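PDB 5I1V: CrmK from Actinoalloteichus sp. WH1-2216-6, which is a flavin-dependent oxidase with covalently bound FAD that takes part in recycling shunt products during caerulomycin biosynthesis. Local coordinates for residues D249-N254 with A398-F403; T402-A407 with R422-D427; P436-V441 with W466-Y471. All coordinates share one frame; numbering follows the deposited sequence.

All three contacts are apolar packing, and they differ mainly in burial and in the elements they join. Contact 2 is the fully buried one, a tyrosine pair between strand 400-408 and helix 414-428. Contact 1 uses the start of the same strand; the segments overlap at Thr402 and Phe403, though neither residue touches across either contact. It meets the end of helix 237-253 with aliphatic groups and is only partly buried. Contact 3, also partly buried, involves neither of these helices nor that strand: a proline-rich loop leans on the short helix 466-471. It still touches contact 2, because Pro436 packs against Tyr425, whereas contacts 1 and 3 stay about 7 Å apart at their nearest atoms.

Contact 1 of 3, residues D249-N254 with A398-F403; sequences DWQLRN and ASLKTF
Gln251 and Leu252, in the last turn of helix 237-253, sit against Leu400 and Ser399, where the chain enters strand 400-408. Leu252 CA comes to 6.7 Å from Ser399 CA, and Gln251 CA to 7.6 Å from Leu400 CA, a spacing bridged by the side chains of these four residues. The helix is closing here: Arg253 N still bonds to Asp249 O, but Asn254 N reaches back only three residues, to Gln251 O. On the strand side, Ser399 and Leu400 both face Leu347 of the adjacent strand 339-347. This is a classic beta bulge, and it lets two consecutive residues direct their CB atoms toward the helix. The strand belongs to the large antiparallel sheet, probably part of the substrate-binding domain as in related flavin oxidases; helix 237-253 lies against it, and Phe298 of helix 291-303 packs on Gln251 from outside the contact.

Leu400 makes its contact with one methyl. With CG anti to the backbone N (chi1 -164°), CD1 rises to 3.7 Å from Gln251 CB, and the two side chains cross at about a right angle. Gln251 offers only its aliphatic part, because a bend at chi2 (-63°) carries CD to the edge of the Trp250 ring. Beside this pair, Leu252 CD2 presses on Ser399 CB at 3.5 Å and also passes the hydroxyl OG. Behind the contact, Asn254 folds back over the helix end: its ND2 sits above the centre of the Trp250 indole and donates to Trp250 O (3.0 Å), while OD1 is held by Ser259 and Asn261.

Contact 2 of 3, residues T402-A407 with R422-D427; sequences TFYMVA and REIYRD
Tyr404 and Tyr425 carry this contact as a T-shaped aromatic pair. Their ring centroids are 5.0 Å apart and their planes stand at 76°, with the edge of Tyr425 driven into the face of Tyr404. The leading atom is Tyr425 CD1, poised over the centre of the Tyr404 ring, with its nearest approach at CE1 of Tyr404 (3.6 Å); CE1 of Tyr425 follows it along the same face. Tyr425 can reach this position because its CG is anti to the backbone N (chi1 -174°), which swings the ring out beside the helix.

Aliphatic packing adds a smaller share: Ile424 CG2 approaches Tyr404 CD2 obliquely at 4.3 Å. Together these residues lay helix 414-428 on strand 400-408, a helix-on-sheet layer on the broad antiparallel sheet of the domain that probably handles substrate in this family. Ile421 and Ile428 of the same helix also pack on Tyr404. With a serine in place of Tyr404, the edge of Tyr425 would probably lose the flat face it rests on, opening a gap under the helix beside Ile424.

The polar interactions do not join the two segments to each other. Tyr425 OH donates to the carbonyl oxygen of Ser344 on strand 339-347, so the buried hydroxyl is satisfied and the ring is tied at its far end; Lys343 makes a cation-pi contact with the same ring. On the helix, Arg426 NE forms a salt bridge to Asp427 OD1 at 3.3 Å, meeting the carboxylate on its syn side but 33° out of plane. The second oxygen, Asp427 OD2, bonds to His362.

Contact 3 of 3, residues P436-V441 with W466-Y471; sequences PTPDEV and WHTIYY
Ile469 meets two prolines with two different branches. Its CG2, anti to the backbone N while CG1 stands beside it (chi1 -68°), faces Pro436, lying 4.0 Å from Pro436 O and 4.2 Å from Pro436 CG. CG1 turns instead to Pro438, whose CD lies 4.2 Å away. Each proline ring crosses the isoleucine side chain at about a right angle. The Pro438 ring also reaches past Ile469 to the preceding residue, its CG sitting 3.9 Å from Thr468 O.

The loop 436-441 leans on helix 466-471, a helix that falls in the berberine and berberine-like family region. Just beyond the prolines, Asp439 OD1 accepts from Val441 N at 2.7 Å in an Asx turn; it also takes Asn442 N, shaping the chain as it enters the edge strand 442-444. The helix is linked to the segment after that strand by a backbone bond between Ile469 and Ala445.

Carbon groups of Ile469, Pro436 and Pro438 meet each other and the backbone oxygens of Pro436 and Thr468 at van der Waals distance. The fit therefore depends on the shapes of the stiff proline rings and the branched isoleucine, not on directional bonding.

Contact 1 of 3, residues D249-N254 with A398-F403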
# COMPACT_ATOMS: atom_id res chain seq x y z
N ASP A 249 3.37 -29.86 -15.33
CA ASP A 249 3.79 -31.24 -14.98
C ASP A 249 4.49 -31.24 -13.67
O ASP A 249 4.23 -32.10 -12.84
CB ASP A 249 4.75 -31.86 -16.03
CG ASP A 249 4.08 -32.10 -17.37
OD1 ASP A 249 2.83 -32.21 -17.41
OD2 ASP A 249 4.81 -32.14 -18.40
N TRP A 250 5.42 -30.31 -13.49
CA TRP A 250 6.14 -30.24 -12.23
C TRP A 250 5.14 -29.97 -11.08
O TRP A 250 5.23 -30.62 -10.05
CB TRP A 250 7.25 -29.18 -12.25
CG TRP A 250 8.13 -29.20 -11.06
CD1 TRP A 250 9.33 -29.85 -10.92
CD2 TRP A 250 7.84 -28.62 -9.78
NE1 TRP A 250 9.82 -29.67 -9.64
CE2 TRP A 250 8.91 -28.92 -8.92
CE3 TRP A 250 6.79 -27.84 -9.28
CZ2 TRP A 250 8.97 -28.48 -7.59
CZ3 TRP A 250 6.84 -27.42 -7.94
CH2 TRP A 250 7.91 -27.74 -7.13
N GLN A 251 4.20 -29.04 -11.26
CA GLN A 251 3.27 -28.72 -10.17
C GLN A 251 2.37 -29.92 -9.83
O GLN A 251 2.13 -30.22 -8.65
CB GLN A 251 2.40 -27.53 -10.53
CG GLN A 251 3.14 -26.22 -10.68
CD GLN A 251 3.81 -25.76 -9.38
OE1 GLN A 251 3.44 -26.19 -8.27
NE2 GLN A 251 4.76 -24.83 -9.52
N LEU A 252 1.92 -30.65 -10.86
CA LEU A 252 1.06 -31.80 -10.63
C LEU A 252 1.76 -33.03 -10.07
O LEU A 252 1.11 -33.92 -9.54
CB LEU A 252 0.26 -32.15 -11.86
CG LEU A 252 -0.72 -31.05 -12.27
CD1 LEU A 252 -1.00 -31.19 -13.76
CD2 LEU A 252 -2.00 -31.07 -11.45
N ARG A 253 3.08 -33.05 -10.12
CA ARG A 253 3.87 -34.05 -9.38
C ARG A 253 4.20 -33.60 -7.98
O ARG A 253 4.71 -34.40 -7.21
CB ARG A 253 5.19 -34.34 -10.11
CG ARG A 253 5.03 -35.31 -11.26
CD ARG A 253 6.12 -35.15 -12.32
NE ARG A 253 7.37 -34.66 -11.75
CZ ARG A 253 8.17 -33.76 -12.32
NH1 ARG A 253 7.88 -33.21 -13.50
NH2 ARG A 253 9.27 -33.38 -11.68
N ASN A 254 3.92 -32.36 -7.64
CA ASN A 254 4.40 -31.79 -6.39
C ASN A 254 3.33 -31.04 -5.58
O ASN A 254 3.65 -30.04 -4.89
CB ASN A 254 5.58 -30.88 -6.68
CG ASN A 254 6.87 -31.67 -6.96
OD1 ASN A 254 7.37 -32.35 -6.08
ND2 ASN A 254 7.36 -31.60 -8.18
N ALA A 398 -8.83 -29.03 -6.16
CA ALA A 398 -7.91 -28.42 -7.13
C ALA A 398 -6.46 -28.60 -6.71
O ALA A 398 -6.11 -28.53 -5.53
CB ALA A 398 -8.24 -26.95 -7.33
N SER A 399 -5.60 -28.84 -7.69
CA SER A 399 -4.17 -28.90 -7.50
C SER A 399 -3.55 -27.57 -7.81
O SER A 399 -2.47 -27.25 -7.33
CB SER A 399 -3.55 -29.93 -8.47
OG SER A 399 -4.06 -31.20 -8.20
N LEU A 400 -4.23 -26.80 -8.66
CA LEU A 400 -3.68 -25.66 -9.30
C LEU A 400 -4.83 -24.69 -9.63
O LEU A 400 -5.91 -25.13 -9.99
CB LEU A 400 -2.94 -26.12 -10.57
CG LEU A 400 -2.01 -25.05 -11.10
CD1 LEU A 400 -0.66 -25.60 -11.49
CD2 LEU A 400 -2.69 -24.34 -12.26
N LYS A 401 -4.61 -23.41 -9.42
CA LYS A 401 -5.57 -22.39 -9.75
C LYS A 401 -5.09 -21.58 -10.95
O LYS A 401 -3.86 -21.43 -11.18
CB LYS A 401 -5.80 -21.46 -8.57
CG LYS A 401 -6.43 -22.13 -7.38
CD LYS A 401 -6.76 -21.11 -6.30
CE LYS A 401 -8.00 -21.49 -5.51
NZ LYS A 401 -9.22 -21.25 -6.31
N THR A 402 -6.04 -21.11 -11.75
CA THR A 402 -5.73 -20.20 -12.83
C THR A 402 -6.68 -19.00 -12.74
O THR A 402 -7.82 -19.12 -12.31
CB THR A 402 -5.82 -20.83 -14.25
OG1 THR A 402 -7.20 -20.89 -14.65
CG2 THR A 402 -5.15 -22.22 -14.28
N PHE A 403 -6.17 -17.87 -13.18
CA PHE A 403 -6.76 -16.57 -13.01
C PHE A 403 -6.50 -15.84 -14.34
O PHE A 403 -5.45 -16.03 -14.95
CB PHE A 403 -6.02 -15.91 -11.84
CG PHE A 403 -6.42 -14.50 -11.57
CD1 PHE A 403 -7.71 -14.21 -11.12
CD2 PHE A 403 -5.53 -13.47 -11.73
CE1 PHE A 403 -8.09 -12.90 -10.86
CE2 PHE A 403 -5.90 -12.16 -11.46
CZ PHE A 403 -7.18 -11.87 -11.03

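Contact 2 of 3, residues T402-A407 with R422-D427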
# COMPACT_ATOMS: atom_id res chain seq x y z
N THR A 402 -6.04 -21.11 -11.75
CA THR A 402 -5.73 -20.20 -12.83
C THR A 402 -6.68 -19.00 -12.74
O THR A 402 -7.82 -19.12 -12.31
CB THR A 402 -5.82 -20.83 -14.25
OG1 THR A 402 -7.20 -20.89 -14.65
CG2 THR A 402 -5.15 -22.22 -14.28
N PHE A 403 -6.17 -17.87 -13.18
CA PHE A 403 -6.76 -16.57 -13.01
C PHE A 403 -6.50 -15.84 -14.34
O PHE A 403 -5.45 -16.03 -14.95
CB PHE A 403 -6.02 -15.91 -11.84
CG PHE A 403 -6.42 -14.50 -11.57
CD1 PHE A 403 -7.71 -14.21 -11.12
CD2 PHE A 403 -5.53 -13.47 -11.73
CE1 PHE A 403 -8.09 -12.90 -10.86
CE2 PHE A 403 -5.90 -12.16 -11.46
CZ PHE A 403 -7.18 -11.87 -11.03
N TYR A 404 -7.48 -15.05 -14.79
CA TYR A 404 -7.42 -14.27 -16.01
C TYR A 404 -7.78 -12.84 -15.62
O TYR A 404 -8.72 -12.65 -14.82
CB TYR A 404 -8.47 -14.72 -17.00
CG TYR A 404 -8.36 -16.14 -17.43
CD1 TYR A 404 -8.56 -17.20 -16.54
CD2 TYR A 404 -8.06 -16.46 -18.76
CE1 TYR A 404 -8.48 -18.52 -16.97
CE2 TYR A 404 -7.95 -17.77 -19.16
CZ TYR A 404 -8.15 -18.79 -18.29
OH TYR A 404 -8.08 -20.09 -18.78
N MET A 405 -7.03 -11.87 -16.12
CA MET A 405 -7.32 -10.48 -15.83
C MET A 405 -6.96 -9.55 -17.00
O MET A 405 -6.02 -9.82 -17.77
CB MET A 405 -6.69 -10.10 -14.48
CG MET A 405 -5.57 -9.08 -14.42
SD MET A 405 -6.00 -7.52 -13.54
CE MET A 405 -7.07 -8.01 -12.19
N VAL A 406 -7.77 -8.50 -17.16
CA VAL A 406 -7.50 -7.36 -18.06
C VAL A 406 -7.80 -6.16 -17.20
O VAL A 406 -8.79 -6.17 -16.42
CB VAL A 406 -8.37 -7.32 -19.34
CG1 VAL A 406 -7.93 -8.36 -20.33
CG2 VAL A 406 -9.82 -7.56 -19.05
N ALA A 407 -6.88 -5.20 -17.23
CA ALA A 407 -7.02 -3.92 -16.52
C ALA A 407 -6.76 -2.77 -17.48
O ALA A 407 -5.85 -2.82 -18.31
CB ALA A 407 -6.08 -3.85 -15.36
N ARG A 422 -13.03 -12.63 -22.70
CA ARG A 422 -14.09 -13.58 -22.91
C ARG A 422 -13.73 -14.65 -23.92
O ARG A 422 -14.05 -15.83 -23.74
CB ARG A 422 -15.35 -12.88 -23.32
CG ARG A 422 -16.06 -12.25 -22.13
CD ARG A 422 -17.06 -11.22 -22.59
NE ARG A 422 -17.80 -10.72 -21.47
CZ ARG A 422 -18.56 -9.64 -21.52
NH1 ARG A 422 -18.71 -8.96 -22.65
NH2 ARG A 422 -19.20 -9.27 -20.42
N GLU A 423 -13.07 -14.22 -24.98
CA GLU A 423 -12.71 -15.12 -26.08
C GLU A 423 -11.57 -16.06 -25.70
O GLU A 423 -11.65 -17.26 -25.97
CB GLU A 423 -12.40 -14.31 -27.34
CG GLU A 423 -13.70 -13.76 -27.93
CD GLU A 423 -13.56 -13.09 -29.30
OE1 GLU A 423 -12.42 -12.80 -29.74
OE2 GLU A 423 -14.63 -12.81 -29.92
N ILE A 424 -10.53 -15.55 -25.02
CA ILE A 424 -9.45 -16.44 -24.59
C ILE A 424 -9.98 -17.52 -23.65
O ILE A 424 -9.59 -18.68 -23.78
CB ILE A 424 -8.24 -15.73 -23.98
CG1 ILE A 424 -7.13 -16.76 -23.68
CG2 ILE A 424 -8.58 -14.94 -22.70
CD1 ILE A 424 -5.80 -16.12 -23.30
N TYR A 425 -10.85 -17.14 -22.70
CA TYR A 425 -11.35 -18.09 -21.72
C TYR A 425 -12.30 -19.06 -22.39
O TYR A 425 -12.28 -20.25 -22.08
CB TYR A 425 -12.08 -17.31 -20.63
CG TYR A 425 -12.58 -18.03 -19.43
CD1 TYR A 425 -11.79 -18.14 -18.28
CD2 TYR A 425 -13.89 -18.50 -19.38
CE1 TYR A 425 -12.30 -18.75 -17.12
CE2 TYR A 425 -14.38 -19.10 -18.24
CZ TYR A 425 -13.58 -19.22 -17.12
OH TYR A 425 -14.13 -19.78 -16.01
N ARG A 426 -13.12 -18.58 -23.31
CA ARG A 426 -14.04 -19.47 -24.00
C ARG A 426 -13.27 -20.48 -24.84
O ARG A 426 -13.57 -21.65 -24.81
CB ARG A 426 -15.03 -18.75 -24.90
CG ARG A 426 -15.90 -19.74 -25.68
CD ARG A 426 -16.53 -19.13 -26.91
NE ARG A 426 -15.57 -18.46 -27.77
CZ ARG A 426 -15.87 -17.46 -28.61
NH1 ARG A 426 -17.13 -17.01 -28.71
NH2 ARG A 426 -14.91 -16.91 -29.34
N ASP A 427 -12.27 -20.02 -25.56
CA ASP A 427 -11.51 -20.91 -26.44
C ASP A 427 -10.73 -21.94 -25.66
O ASP A 427 -10.77 -23.13 -25.98
CB ASP A 427 -10.59 -20.09 -27.34
CG ASP A 427 -11.35 -19.34 -28.43
OD1 ASP A 427 -12.59 -19.50 -28.57
OD2 ASP A 427 -10.69 -18.57 -29.16

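Contact 3 of 3, residues P436-V441 with W466-Y471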
# COMPACT_ATOMS: atom_id res chain seq x y z
N PRO A 436 -15.18 -23.86 -17.06
CA PRO A 436 -14.55 -24.97 -16.34
C PRO A 436 -15.54 -25.82 -15.57
O PRO A 436 -15.61 -25.75 -14.33
CB PRO A 436 -13.60 -24.26 -15.37
CG PRO A 436 -14.34 -23.01 -15.03
CD PRO A 436 -15.02 -22.58 -16.32
N THR A 437 -16.30 -26.65 -16.30
CA THR A 437 -17.29 -27.53 -15.70
C THR A 437 -16.56 -28.55 -14.82
O THR A 437 -15.60 -29.17 -15.31
CB THR A 437 -18.00 -28.34 -16.81
OG1 THR A 437 -17.00 -29.05 -17.57
CG2 THR A 437 -18.75 -27.44 -17.72
N PRO A 438 -17.00 -28.76 -13.57
CA PRO A 438 -16.25 -29.71 -12.76
C PRO A 438 -16.21 -31.11 -13.39
O PRO A 438 -17.26 -31.67 -13.67
CB PRO A 438 -17.01 -29.75 -11.43
CG PRO A 438 -17.64 -28.40 -11.34
CD PRO A 438 -17.91 -27.95 -12.74
N ASP A 439 -15.00 -31.62 -13.61
CA ASP A 439 -14.80 -32.92 -14.24
C ASP A 439 -13.43 -33.44 -13.81
O ASP A 439 -12.93 -33.07 -12.75
CB ASP A 439 -14.95 -32.81 -15.78
CG ASP A 439 -13.91 -31.88 -16.40
OD1 ASP A 439 -12.82 -31.72 -15.83
OD2 ASP A 439 -14.18 -31.29 -17.48
N GLU A 440 -12.83 -34.30 -14.64
CA GLU A 440 -11.57 -34.95 -14.29
C GLU A 440 -10.34 -34.04 -14.44
O GLU A 440 -9.26 -34.36 -13.94
CB GLU A 440 -11.41 -36.26 -15.08
CG GLU A 440 -10.93 -36.14 -16.54
CD GLU A 440 -11.98 -35.65 -17.54
OE1 GLU A 440 -13.21 -35.70 -17.27
OE2 GLU A 440 -11.55 -35.23 -18.65
N VAL A 441 -10.48 -32.92 -15.13
CA VAL A 441 -9.40 -31.96 -15.22
C VAL A 441 -9.79 -30.62 -14.58
O VAL A 441 -8.98 -30.05 -13.87
CB VAL A 441 -8.97 -31.69 -16.67
CG1 VAL A 441 -7.96 -30.55 -16.73
CG2 VAL A 441 -8.37 -32.95 -17.29
N TRP A 466 -24.01 -21.68 -13.06
CA TRP A 466 -22.96 -20.95 -12.34
C TRP A 466 -22.73 -21.56 -10.96
O TRP A 466 -21.60 -21.76 -10.56
CB TRP A 466 -23.27 -19.44 -12.23
CG TRP A 466 -24.52 -19.11 -11.42
CD1 TRP A 466 -25.79 -19.05 -11.89
CD2 TRP A 466 -24.59 -18.85 -10.02
NE1 TRP A 466 -26.65 -18.76 -10.88
CE2 TRP A 466 -25.94 -18.65 -9.71
CE3 TRP A 466 -23.65 -18.77 -9.00
CZ2 TRP A 466 -26.39 -18.35 -8.43
CZ3 TRP A 466 -24.10 -18.50 -7.70
CH2 TRP A 466 -25.45 -18.30 -7.43
N HIS A 467 -23.78 -21.89 -10.23
CA HIS A 467 -23.57 -22.29 -8.83
C HIS A 467 -22.87 -23.66 -8.63
O HIS A 467 -22.20 -23.90 -7.64
CB HIS A 467 -24.85 -22.20 -8.02
CG HIS A 467 -26.04 -22.81 -8.70
ND1 HIS A 467 -26.27 -24.16 -8.71
CD2 HIS A 467 -27.05 -22.24 -9.40
CE1 HIS A 467 -27.40 -24.40 -9.35
NE2 HIS A 467 -27.89 -23.26 -9.77
N THR A 468 -23.06 -24.57 -9.57
CA THR A 468 -22.26 -25.77 -9.57
C THR A 468 -20.78 -25.55 -9.77
O THR A 468 -19.94 -26.20 -9.12
CB THR A 468 -22.78 -26.70 -10.66
OG1 THR A 468 -24.15 -26.94 -10.34
CG2 THR A 468 -21.96 -27.97 -10.72
N ILE A 469 -20.47 -24.65 -10.69
CA ILE A 469 -19.12 -24.32 -11.01
C ILE A 469 -18.38 -23.72 -9.80
O ILE A 469 -17.21 -23.99 -9.60
CB ILE A 469 -19.04 -23.38 -12.20
CG1 ILE A 469 -19.50 -24.13 -13.45
CG2 ILE A 469 -17.61 -22.91 -12.40
CD1 ILE A 469 -19.94 -23.24 -14.58
N TYR A 470 -19.08 -22.89 -9.00
CA TYR A 470 -18.44 -22.22 -7.85
C TYR A 470 -18.51 -23.01 -6.56
O TYR A 470 -17.63 -22.89 -5.70
CB TYR A 470 -19.10 -20.84 -7.61
CG TYR A 470 -18.73 -19.82 -8.62
CD1 TYR A 470 -17.43 -19.35 -8.68
CD2 TYR A 470 -19.67 -19.28 -9.51
CE1 TYR A 470 -17.07 -18.38 -9.58
CE2 TYR A 470 -19.32 -18.33 -10.44
CZ TYR A 470 -18.01 -17.87 -10.45
OH TYR A 470 -17.55 -16.94 -11.35
N TYR A 471 -19.55 -23.83 -6.40
CA TYR A 471 -19.80 -24.47 -5.11
C TYR A 471 -19.72 -26.03 -5.12
O TYR A 471 -19.87 -26.70 -4.10
CB TYR A 471 -21.14 -23.98 -4.58
CG TYR A 471 -21.23 -22.53 -4.23
CD1 TYR A 471 -20.48 -22.01 -3.19
CD2 TYR A 471 -22.08 -21.67 -4.89
CE1 TYR A 471 -20.57 -20.67 -2.83
CE2 TYR A 471 -22.14 -20.34 -4.56
CZ TYR A 471 -21.41 -19.85 -3.50
OH TYR A 471 -21.45 -18.53 -3.10